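PDB 4MRT: tyrocidine synthase 3 from Brevibacillus parabrevis, which probably carries amino acid and peptide intermediates on a phosphopantetheine arm, through this peptidyl carrier domain, during nonribosomal synthesis of the peptide tyrocidine. Local coordinates for residues A[61-64]-A[65-68]. The protein carries 1 engineered substitution. Sequence-based numbering, arbitrary orientation.
Sequences ELPL and KVLF. With COA (coenzyme A), chain D.
P63 and V66 meet at the start of helix 64-69, a local contact between the loop that follows helix 44-58 and the first turn of this short helix. P63 takes the N-cap position, and P63 O receives two weak hydrogen bonds, from V66 N at 3.1 Å and L67 N at 3.5 Å. The next step is firmer: F68 N reaches L64 O at 3.0 Å with an N-H...O angle of 163°. On the apolar side, P63 and V66 lie alongside each other, pointing the same way, with CD of the proline 4.1 Å from CG2 of V66. The other valine branch, CG1, stands anti to the backbone N (chi1 169°) and meets L62 CD1 at 4.0 Å; beyond them, L76 and Y79 of helix 73-81 add to the packing. This is the short helix of the peptidyl carrier protein helical bundle, and here it flanks the coenzyme's pantetheine arm, K65 and F68 lining the coenzyme A pocket. Coenzyme A lays its pantetheine chain over one face of the F68 ring, C6P coming within 3.3 Å of CG, off-centre toward the rim. L64 O instead sits at the ring edge, in its plane, 3.2 Å from CD2 of F68. F38 stacks with the F68 ring. With an alanine here, C6P is likely to lose its aromatic floor and F38 its stacking partner. Further along the arm, C2P passes 3.7 Å from the backbone O of K65; A44 N of the same chain hydrogen-bonds the coenzyme, and residues of another protein's chain do so too.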
loop_
_atom_site.group_PDB
_atom_site.type_symbol
_atom_site.label_atom_id
_atom_site.label_comp_id
_atom_site.label_asym_id
_atom_site.label_seq_id
_atom_site.Cartn_x
_atom_site.Cartn_y
_atom_site.Cartn_z
ATOM N N GLU A 61 -19.806 5.697 -10.118
ATOM C CA GLU A 61 -19.083 5.509 -8.876
ATOM C C GLU A 61 -18.406 4.156 -8.956
ATOM O O GLU A 61 -19.079 3.130 -8.976
ATOM C CB GLU A 61 -20.058 5.518 -7.696
ATOM C CG GLU A 61 -19.423 5.881 -6.367
ATOM C CD GLU A 61 -19.519 7.367 -6.064
ATOM O OE1 GLU A 61 -19.715 7.715 -4.878
ATOM O OE2 GLU A 61 -19.403 8.188 -7.005
ATOM N N LEU A 62 -17.078 4.148 -9.031
ATOM C CA LEU A 62 -16.327 2.895 -9.039
ATOM C C LEU A 62 -15.858 2.590 -7.618
ATOM O O LEU A 62 -14.865 3.161 -7.166
ATOM C CB LEU A 62 -15.125 3.000 -9.979
ATOM C CG LEU A 62 -14.171 1.815 -10.089
ATOM C CD1 LEU A 62 -14.946 0.551 -10.407
ATOM C CD2 LEU A 62 -13.107 2.073 -11.147
ATOM N N PRO A 63 -16.560 1.680 -6.907
ATOM C CA PRO A 63 -16.066 1.368 -5.571
ATOM C C PRO A 63 -14.670 0.765 -5.674
ATOM O O PRO A 63 -14.363 0.016 -6.600
ATOM C CB PRO A 63 -17.094 0.357 -5.036
ATOM C CG PRO A 63 -18.316 0.559 -5.890
ATOM C CD PRO A 63 -17.740 0.867 -7.244
ATOM N N LEU A 64 -13.801 1.136 -4.754
ATOM C CA LEU A 64 -12.427 0.696 -4.831
ATOM C C LEU A 64 -12.305 -0.802 -4.718
ATOM O O LEU A 64 -11.460 -1.397 -5.388
ATOM C CB LEU A 64 -11.568 1.407 -3.803
ATOM C CG LEU A 64 -11.004 2.757 -4.261
ATOM C CD1 LEU A 64 -10.192 2.615 -5.537
ATOM C CD2 LEU A 64 -12.072 3.820 -4.449
ATOM N N LYS A 65 -13.150 -1.409 -3.889
ATOM C CA LYS A 65 -13.136 -2.849 -3.684
ATOM C C LYS A 65 -13.383 -3.599 -4.996
ATOM O O LYS A 65 -12.849 -4.676 -5.201
ATOM C CB LYS A 65 -14.153 -3.279 -2.603
ATOM C CG LYS A 65 -15.611 -3.306 -3.053
ATOM C CD LYS A 65 -16.602 -3.225 -1.896
ATOM C CE LYS A 65 -16.350 -4.316 -0.866
ATOM N NZ LYS A 65 -17.549 -4.581 -0.011
ATOM N N VAL A 66 -14.180 -3.013 -5.887
ATOM C CA VAL A 66 -14.399 -3.584 -7.215
ATOM C C VAL A 66 -13.135 -3.567 -8.074
ATOM O O VAL A 66 -12.808 -4.567 -8.720
ATOM C CB VAL A 66 -15.556 -2.864 -7.933
ATOM C CG1 VAL A 66 -15.615 -3.266 -9.407
ATOM C CG2 VAL A 66 -16.863 -3.187 -7.220
ATOM N N LEU A 67 -12.410 -2.450 -8.081
ATOM C CA LEU A 67 -11.153 -2.376 -8.818
ATOM C C LEU A 67 -10.140 -3.401 -8.303
ATOM O O LEU A 67 -9.461 -4.078 -9.076
ATOM C CB LEU A 67 -10.603 -0.953 -8.741
ATOM C CG LEU A 67 -9.289 -0.628 -9.451
ATOM C CD1 LEU A 67 -9.137 -1.308 -10.805
ATOM C CD2 LEU A 67 -9.203 0.879 -9.608
ATOM N N PHE A 68 -10.063 -3.556 -6.985
ATOM C CA PHE A 68 -9.144 -4.543 -6.394
ATOM C C PHE A 68 -9.546 -5.991 -6.660
ATOM O O PHE A 68 -8.694 -6.868 -6.808
ATOM C CB PHE A 68 -9.034 -4.294 -4.890
ATOM C CG PHE A 68 -8.050 -3.241 -4.546
ATOM C CD1 PHE A 68 -6.710 -3.571 -4.362
ATOM C CD2 PHE A 68 -8.439 -1.925 -4.419
ATOM C CE1 PHE A 68 -5.796 -2.599 -4.044
ATOM C CE2 PHE A 68 -7.515 -0.949 -4.109
ATOM C CZ PHE A 68 -6.199 -1.278 -3.918
HETATM N N1A COA D . -4.625 -5.064 4.722
HETATM C C2A COA D . -3.372 -4.847 5.169
HETATM N N3A COA D . -2.273 -5.029 4.439
HETATM C C4A COA D . -2.381 -5.486 3.166
HETATM C C5A COA D . -3.705 -5.765 2.602
HETATM C C6A COA D . -4.859 -5.523 3.470
HETATM N N6A COA D . -6.101 -5.759 3.005
HETATM N N7A COA D . -3.528 -6.195 1.338
HETATM C C8A COA D . -2.196 -6.217 1.115
HETATM N N9A COA D . -1.520 -5.805 2.215
HETATM C C1B COA D . -0.052 -5.640 2.347
HETATM C C2B COA D . 0.749 -6.667 1.569
HETATM O O2B COA D . 1.843 -7.099 2.402
HETATM C C3B COA D . 1.289 -5.846 0.404
HETATM O O3B COA D . 2.546 -6.305 -0.073
HETATM P P3B COA D . 2.737 -7.069 -1.488
HETATM O O7A COA D . 4.145 -6.782 -1.910
HETATM O O8A COA D . 2.537 -8.532 -1.194
HETATM O O9A COA D . 1.671 -6.502 -2.370
HETATM C C4B COA D . 1.490 -4.506 1.073
HETATM O O4B COA D . 0.331 -4.337 1.849
HETATM C C5B COA D . 1.669 -3.330 0.146
HETATM O O5B COA D . 1.431 -2.143 0.897
HETATM P P1A COA D . 1.507 -0.745 0.112
HETATM O O1A COA D . 2.849 -0.642 -0.551
HETATM O O2A COA D . 1.141 0.334 1.101
HETATM O O3A COA D . 0.428 -0.961 -1.036
HETATM P P2A COA D . -0.662 0.140 -1.461
HETATM O O4A COA D . -0.320 1.545 -0.986
HETATM O O5A COA D . -0.896 -0.034 -2.971
HETATM O O6A COA D . -2.063 -0.327 -0.776
HETATM C CBP COA D . -3.601 -1.407 0.809
HETATM C CCP COA D . -2.217 -1.400 0.143
HETATM C CDP COA D . -4.473 -0.161 0.869
HETATM C CEP COA D . -3.972 -2.619 1.626
HETATM C CAP COA D . -4.363 -1.922 -0.499
HETATM O OAP COA D . -3.735 -3.061 -1.113
HETATM C C9P COA D . -5.838 -2.330 -0.340
HETATM O O9P COA D . -6.725 -1.501 -0.139
HETATM N N8P COA D . -6.141 -3.631 -0.417
HETATM C C7P COA D . -7.495 -4.129 -0.187
HETATM C C6P COA D . -8.320 -4.234 -1.460
HETATM C C5P COA D . -9.668 -4.891 -1.180
HETATM O O5P COA D . -10.495 -4.227 -0.582
HETATM N N4P COA D . -9.893 -6.151 -1.625
HETATM C C3P COA D . -11.147 -6.888 -1.392
HETATM C C2P COA D . -11.935 -7.246 -2.659
HETATM S S1P COA D . -13.589 -7.927 -2.266
#